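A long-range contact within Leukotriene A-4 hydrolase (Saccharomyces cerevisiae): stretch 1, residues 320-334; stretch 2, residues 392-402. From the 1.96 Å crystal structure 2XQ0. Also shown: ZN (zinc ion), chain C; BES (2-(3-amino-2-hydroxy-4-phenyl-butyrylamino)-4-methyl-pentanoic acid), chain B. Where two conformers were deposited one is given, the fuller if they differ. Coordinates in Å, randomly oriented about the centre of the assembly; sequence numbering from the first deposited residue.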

# COMPACT_ATOMS: atom_id res chain seq x y z
N PHE A 320 -5.28 -2.55 -11.82
CA PHE A 320 -4.89 -2.09 -10.49
C PHE A 320 -4.78 -0.57 -10.42
O PHE A 320 -4.96 0.03 -9.36
N TRP A 321 -4.48 0.07 -11.55
CA TRP A 321 -4.38 1.53 -11.58
C TRP A 321 -5.68 2.23 -11.13
O TRP A 321 -5.63 3.33 -10.56
N LEU A 322 -6.83 1.60 -11.36
CA LEU A 322 -8.11 2.19 -10.96
C LEU A 322 -8.17 2.36 -9.45
O LEU A 322 -8.81 3.27 -8.95
N ASN A 323 -7.56 1.42 -8.73
CA ASN A 323 -7.45 1.55 -7.28
C ASN A 323 -6.39 2.59 -6.95
O ASN A 323 -6.71 3.69 -6.50
N GLU A 324 -5.13 2.27 -7.21
CA GLU A 324 -4.02 3.09 -6.71
C GLU A 324 -3.88 4.46 -7.39
O GLU A 324 -3.48 5.42 -6.75
N GLY A 325 -4.19 4.55 -8.68
CA GLY A 325 -4.10 5.82 -9.39
C GLY A 325 -5.15 6.81 -8.90
O GLY A 325 -4.85 7.98 -8.59
N TRP A 326 -6.38 6.35 -8.80
CA TRP A 326 -7.41 7.18 -8.18
C TRP A 326 -7.03 7.60 -6.75
O TRP A 326 -7.12 8.79 -6.40
N THR A 327 -6.60 6.63 -5.93
CA THR A 327 -6.23 6.93 -4.54
C THR A 327 -5.17 8.03 -4.45
O THR A 327 -5.31 8.95 -3.66
N VAL A 328 -4.11 7.92 -5.25
CA VAL A 328 -3.04 8.90 -5.21
C VAL A 328 -3.61 10.26 -5.65
O VAL A 328 -3.28 11.30 -5.08
N TYR A 329 -4.48 10.23 -6.67
CA TYR A 329 -5.16 11.45 -7.13
C TYR A 329 -5.99 12.06 -6.01
O TYR A 329 -5.83 13.25 -5.64
N LEU A 330 -6.86 11.25 -5.42
CA LEU A 330 -7.69 11.74 -4.32
C LEU A 330 -6.90 12.23 -3.09
O LEU A 330 -7.20 13.27 -2.55
N GLU A 331 -5.89 11.46 -2.69
CA GLU A 331 -4.98 11.82 -1.60
C GLU A 331 -4.42 13.23 -1.82
O GLU A 331 -4.44 14.07 -0.92
N ARG A 332 -3.91 13.47 -3.02
CA ARG A 332 -3.34 14.76 -3.36
C ARG A 332 -4.39 15.88 -3.44
O ARG A 332 -4.08 17.01 -3.13
N ARG A 333 -5.63 15.56 -3.80
CA ARG A 333 -6.71 16.55 -3.66
C ARG A 333 -6.96 16.93 -2.17
O ARG A 333 -7.19 18.09 -1.83
N ILE A 334 -6.89 15.94 -1.28
CA ILE A 334 -7.10 16.20 0.15
C ILE A 334 -6.03 17.15 0.68
O ILE A 334 -6.34 18.19 1.26
N LYS A 392 1.68 6.86 -12.80
CA LYS A 392 1.17 7.03 -14.15
C LYS A 392 -0.35 7.13 -14.04
O LYS A 392 -0.99 7.89 -14.78
N GLY A 393 -0.93 6.37 -13.11
CA GLY A 393 -2.36 6.44 -12.86
C GLY A 393 -2.78 7.83 -12.45
O GLY A 393 -3.66 8.43 -13.06
N PHE A 394 -2.14 8.34 -11.40
CA PHE A 394 -2.36 9.73 -10.98
C PHE A 394 -2.18 10.73 -12.12
O PHE A 394 -2.99 11.64 -12.29
N ASN A 395 -1.11 10.59 -12.90
CA ASN A 395 -0.88 11.55 -13.98
C ASN A 395 -1.91 11.53 -15.10
O ASN A 395 -2.20 12.57 -15.70
N LEU A 396 -2.48 10.37 -15.38
CA LEU A 396 -3.57 10.34 -16.35
C LEU A 396 -4.77 11.11 -15.80
O LEU A 396 -5.40 11.91 -16.51
N LEU A 397 -5.07 10.92 -14.52
CA LEU A 397 -6.23 11.62 -13.92
C LEU A 397 -6.01 13.14 -13.79
O LEU A 397 -6.94 13.93 -13.95
N PHE A 398 -4.79 13.53 -13.45
CA PHE A 398 -4.42 14.93 -13.37
C PHE A 398 -4.51 15.60 -14.76
O PHE A 398 -4.91 16.77 -14.88
N HIS A 399 -4.14 14.86 -15.80
CA HIS A 399 -4.25 15.33 -17.18
C HIS A 399 -5.72 15.57 -17.55
O HIS A 399 -6.07 16.61 -18.11
N LEU A 400 -6.56 14.60 -17.20
CA LEU A 400 -7.99 14.68 -17.45
C LEU A 400 -8.63 15.85 -16.70
O LEU A 400 -9.42 16.60 -17.26
N GLU A 401 -8.29 15.99 -15.42
CA GLU A 401 -8.70 17.15 -14.63
C GLU A 401 -8.41 18.44 -15.40
O GLU A 401 -9.26 19.31 -15.53
N THR A 402 -7.18 18.55 -15.90
CA THR A 402 -6.72 19.76 -16.58
C THR A 402 -7.49 20.05 -17.88
O THR A 402 -8.08 21.12 -18.04

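How do the two helices come so close? Their axes approach to 7.4 Å and cross at -61°, and the backbones meet at a pair of glycines: the CA atoms of Gly-325 and Gly-393 are 3.9 Å apart. Neither residue has a side chain, and there is no room for one, since an ideal CB on Gly-325 would lie 2.9 Å from Gly-393 CA, and an ideal CB on Gly-393 would lie 2.8 Å from Gly-325 CA. The bare backbone at this point allows the close approach, and larger side chains interlock beside it.

Which bumps of the second helix fill hollows in the first? Leu-397, pointing toward its partner with chi1 m and chi2 t, enters a pocket made by Trp-321, Gly-325, Trp-326 and Tyr-329. Leu-397 CD1 lies over one face of the Trp-326 indole, 3.8 Å from the centroid of the five-membered ring, and 3.7 Å from Gly-325 O. Although the CA-to-CB bond of Trp-326 points away, the end of its side chain comes nearer, with chi1 at -92°, between wells. Trp-321, chi1 p, closes another part of the pocket: its ring edge meets Leu-397, Trp-321 CZ3 to Leu-397 CG 4.1 Å, while Trp-321 CH2 lies 3.9 Å from Leu-396 CD2.

What holds Phe-394? The Phe-394 side chain, chi1 t, is a second knob, set among Gly-325, Val-328, Tyr-329 and Arg-332. Phe-394 CB touches Val-328 CG1 at 3.8 Å, and Tyr-329 CA approaches the ring edge, 3.7 Å from Phe-394 CD1. Over one face lies the guanidinium of Arg-332, on an m, t, t side chain; Arg-332 CZ is 4.7 Å from the centroid of the Phe-394 ring and only 6° off its normal, a cation-pi contact.

What does the first helix send back? Tyr-329, chi1 t, fits among Phe-394, Leu-397, Phe-398 and Glu-401. Tyr-329 CB packs 3.8 Å from Leu-397 CD1, and the hydroxyl reaches past the apolar contacts to donate a very short hydrogen bond, Tyr-329 OH to Glu-401 OE1 at 2.4 Å. Glu-401 meets it with an extended t, t chain. Arg-333, folded m, m, m, supports the hydroxyl from its own helix through a hydrogen bond from Arg-333 NH1 to Tyr-329 OH, 3.1 Å.

Does the bound zinc join the packing? It lies apart from the interface: Glu-324 turns the end of its side chain away from the second helix and binds ZN through Glu-324 OE1 at 2.2 Å, while the bound ligand BES supplies O2 and O3, each 2.4 Å from ZN.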

# COMPACT_ATOMS: atom_id res chain seq x y z
CB PHE A 320 -3.56 -2.74 -10.12
CG PHE A 320 -3.11 -2.49 -8.70
CD1 PHE A 320 -3.99 -2.69 -7.64
CD2 PHE A 320 -1.80 -2.13 -8.43
CE1 PHE A 320 -3.57 -2.49 -6.32
CE2 PHE A 320 -1.37 -1.92 -7.12
CZ PHE A 320 -2.27 -2.10 -6.07
CB TRP A 321 -3.94 2.04 -12.96
CG TRP A 321 -5.05 2.24 -13.95
CD1 TRP A 321 -5.55 1.31 -14.82
CD2 TRP A 321 -5.78 3.45 -14.18
NE1 TRP A 321 -6.56 1.87 -15.58
CE2 TRP A 321 -6.72 3.18 -15.20
CE3 TRP A 321 -5.74 4.74 -13.63
CZ2 TRP A 321 -7.61 4.16 -15.68
CZ3 TRP A 321 -6.62 5.70 -14.10
CH2 TRP A 321 -7.55 5.40 -15.12
CB LEU A 322 -9.28 1.32 -11.41
CG LEU A 322 -9.59 1.39 -12.91
CD1 LEU A 322 -10.65 0.36 -13.31
CD2 LEU A 322 -10.01 2.81 -13.28
CB ASN A 323 -7.07 0.21 -6.61
CG ASN A 323 -8.27 -0.72 -6.39
OD1 ASN A 323 -9.25 -0.69 -7.13
ND2 ASN A 323 -8.17 -1.55 -5.37
CB GLU A 324 -2.70 2.33 -6.76
CG GLU A 324 -2.65 1.09 -5.85
CD GLU A 324 -2.83 1.40 -4.37
OE1 GLU A 324 -2.69 2.58 -3.97
OE2 GLU A 324 -3.11 0.47 -3.59
CB TRP A 326 -8.75 6.43 -8.18
CG TRP A 326 -9.57 6.72 -9.39
CD1 TRP A 326 -9.87 5.88 -10.42
CD2 TRP A 326 -10.20 7.97 -9.69
NE1 TRP A 326 -10.65 6.52 -11.35
CE2 TRP A 326 -10.87 7.81 -10.92
CE3 TRP A 326 -10.26 9.20 -9.05
CZ2 TRP A 326 -11.58 8.84 -11.52
CZ3 TRP A 326 -10.97 10.23 -9.65
CH2 TRP A 326 -11.63 10.04 -10.86
CB THR A 327 -5.77 5.67 -3.78
OG1 THR A 327 -6.84 4.72 -3.79
CG2 THR A 327 -5.37 6.00 -2.32
CB VAL A 328 -1.82 8.48 -6.11
CG1 VAL A 328 -0.76 9.60 -6.17
CG2 VAL A 328 -1.15 7.19 -5.56
CB TYR A 329 -6.02 11.19 -8.40
CG TYR A 329 -6.79 12.43 -8.80
CD1 TYR A 329 -6.17 13.45 -9.52
CD2 TYR A 329 -8.09 12.61 -8.39
CE1 TYR A 329 -6.86 14.61 -9.84
CE2 TYR A 329 -8.77 13.75 -8.69
CZ TYR A 329 -8.15 14.75 -9.41
OH TYR A 329 -8.84 15.90 -9.71
CB LEU A 330 -8.72 10.68 -3.91
CG LEU A 330 -9.76 10.40 -5.00
CD1 LEU A 330 -10.62 9.17 -4.64
CD2 LEU A 330 -10.64 11.64 -5.26
CB GLU A 331 -3.82 10.82 -1.58
CG GLU A 331 -2.64 11.14 -0.65
CD GLU A 331 -1.44 10.22 -0.91
OE1 GLU A 331 -1.52 9.32 -1.79
OE2 GLU A 331 -0.40 10.41 -0.23
CB ARG A 332 -2.44 14.68 -4.59
CG ARG A 332 -1.18 13.85 -4.29
CD ARG A 332 -0.27 13.71 -5.46
NE ARG A 332 0.87 12.89 -5.07
CZ ARG A 332 1.56 12.11 -5.89
NH1 ARG A 332 1.24 12.03 -7.18
NH2 ARG A 332 2.57 11.40 -5.41
CB ARG A 333 -8.00 16.04 -4.32
CG ARG A 333 -7.96 15.97 -5.85
CD ARG A 333 -7.90 17.38 -6.51
NE ARG A 333 -9.00 18.22 -6.03
CZ ARG A 333 -10.23 18.18 -6.53
NH1 ARG A 333 -10.53 17.36 -7.53
NH2 ARG A 333 -11.17 18.95 -6.01
CB ILE A 334 -7.15 14.91 0.97
CG1 ILE A 334 -8.43 14.13 0.64
CG2 ILE A 334 -7.08 15.19 2.46
CD1 ILE A 334 -8.36 12.65 1.02
CB LYS A 392 1.61 5.86 -15.08
CG LYS A 392 1.32 6.13 -16.56
CD LYS A 392 1.69 4.97 -17.50
CE LYS A 392 3.14 5.03 -17.97
NZ LYS A 392 3.40 4.18 -19.20
CB PHE A 394 -1.38 10.10 -9.86
CG PHE A 394 -1.20 11.58 -9.73
CD1 PHE A 394 -2.15 12.34 -9.08
CD2 PHE A 394 -0.12 12.21 -10.30
CE1 PHE A 394 -2.01 13.71 -8.98
CE2 PHE A 394 0.03 13.58 -10.20
CZ PHE A 394 -0.91 14.33 -9.54
CB ASN A 395 0.54 11.41 -14.53
CG ASN A 395 1.53 12.20 -13.70
OD1 ASN A 395 1.52 13.44 -13.73
ND2 ASN A 395 2.36 11.51 -12.93
CB LEU A 396 -3.96 8.90 -16.71
CG LEU A 396 -5.24 8.75 -17.50
CD1 LEU A 396 -5.18 9.61 -18.75
CD2 LEU A 396 -5.48 7.28 -17.85
CB LEU A 397 -6.57 11.02 -12.56
CG LEU A 397 -7.01 9.56 -12.66
CD1 LEU A 397 -7.14 8.95 -11.28
CD2 LEU A 397 -8.32 9.48 -13.43
CB PHE A 398 -3.01 15.07 -12.79
CG PHE A 398 -2.60 16.51 -12.55
CD1 PHE A 398 -3.18 17.24 -11.53
CD2 PHE A 398 -1.64 17.12 -13.35
CE1 PHE A 398 -2.82 18.59 -11.32
CE2 PHE A 398 -1.28 18.45 -13.14
CZ PHE A 398 -1.88 19.18 -12.12
CB HIS A 399 -3.63 14.31 -18.13
CG HIS A 399 -3.69 14.71 -19.58
ND1 HIS A 399 -3.10 15.85 -20.06
CD2 HIS A 399 -4.28 14.11 -20.64
CE1 HIS A 399 -3.32 15.95 -21.36
NE2 HIS A 399 -4.04 14.90 -21.74
CB LEU A 400 -8.66 13.37 -17.05
CG LEU A 400 -8.36 12.19 -17.98
CD1 LEU A 400 -9.05 10.90 -17.51
CD2 LEU A 400 -8.73 12.51 -19.43
CB GLU A 401 -7.94 17.18 -13.30
CG GLU A 401 -8.27 18.37 -12.41
CD GLU A 401 -7.32 18.52 -11.23
OE1 GLU A 401 -7.19 17.57 -10.41
OE2 GLU A 401 -6.71 19.62 -11.10
CB THR A 402 -5.23 19.65 -16.93
OG1 THR A 402 -4.47 19.48 -15.74
CG2 THR A 402 -4.76 20.90 -17.66
ZN ZN C . -2.93 2.46 -1.74
N2 BES B . -2.58 -1.61 0.18
C1 BES B . -1.55 -0.75 -0.35
C6 BES B . -0.18 -1.41 -0.22
C7 BES B . -0.13 -2.67 -1.05
C8 BES B . -0.59 -2.66 -2.36
C12 BES B . 0.36 -3.86 -0.51
C9 BES B . -0.56 -3.81 -3.13
C11 BES B . 0.40 -5.02 -1.28
C10 BES B . -0.06 -5.00 -2.59
C2 BES B . -1.54 0.61 0.36
O2 BES B . -2.79 1.32 0.32
C3 BES B . -0.48 1.44 -0.29
O3 BES B . -0.63 1.90 -1.42
N1 BES B . 0.57 1.55 0.51
C4 BES B . 1.81 2.26 0.27
C13 BES B . 1.59 3.60 0.97
C14 BES B . 1.86 4.79 0.07
C15 BES B . 1.14 6.03 0.61
C16 BES B . 1.46 4.51 -1.38
C5 BES B . 2.89 1.50 0.99
O1 BES B . 4.06 1.58 0.58
O4 BES B . 2.55 0.80 1.98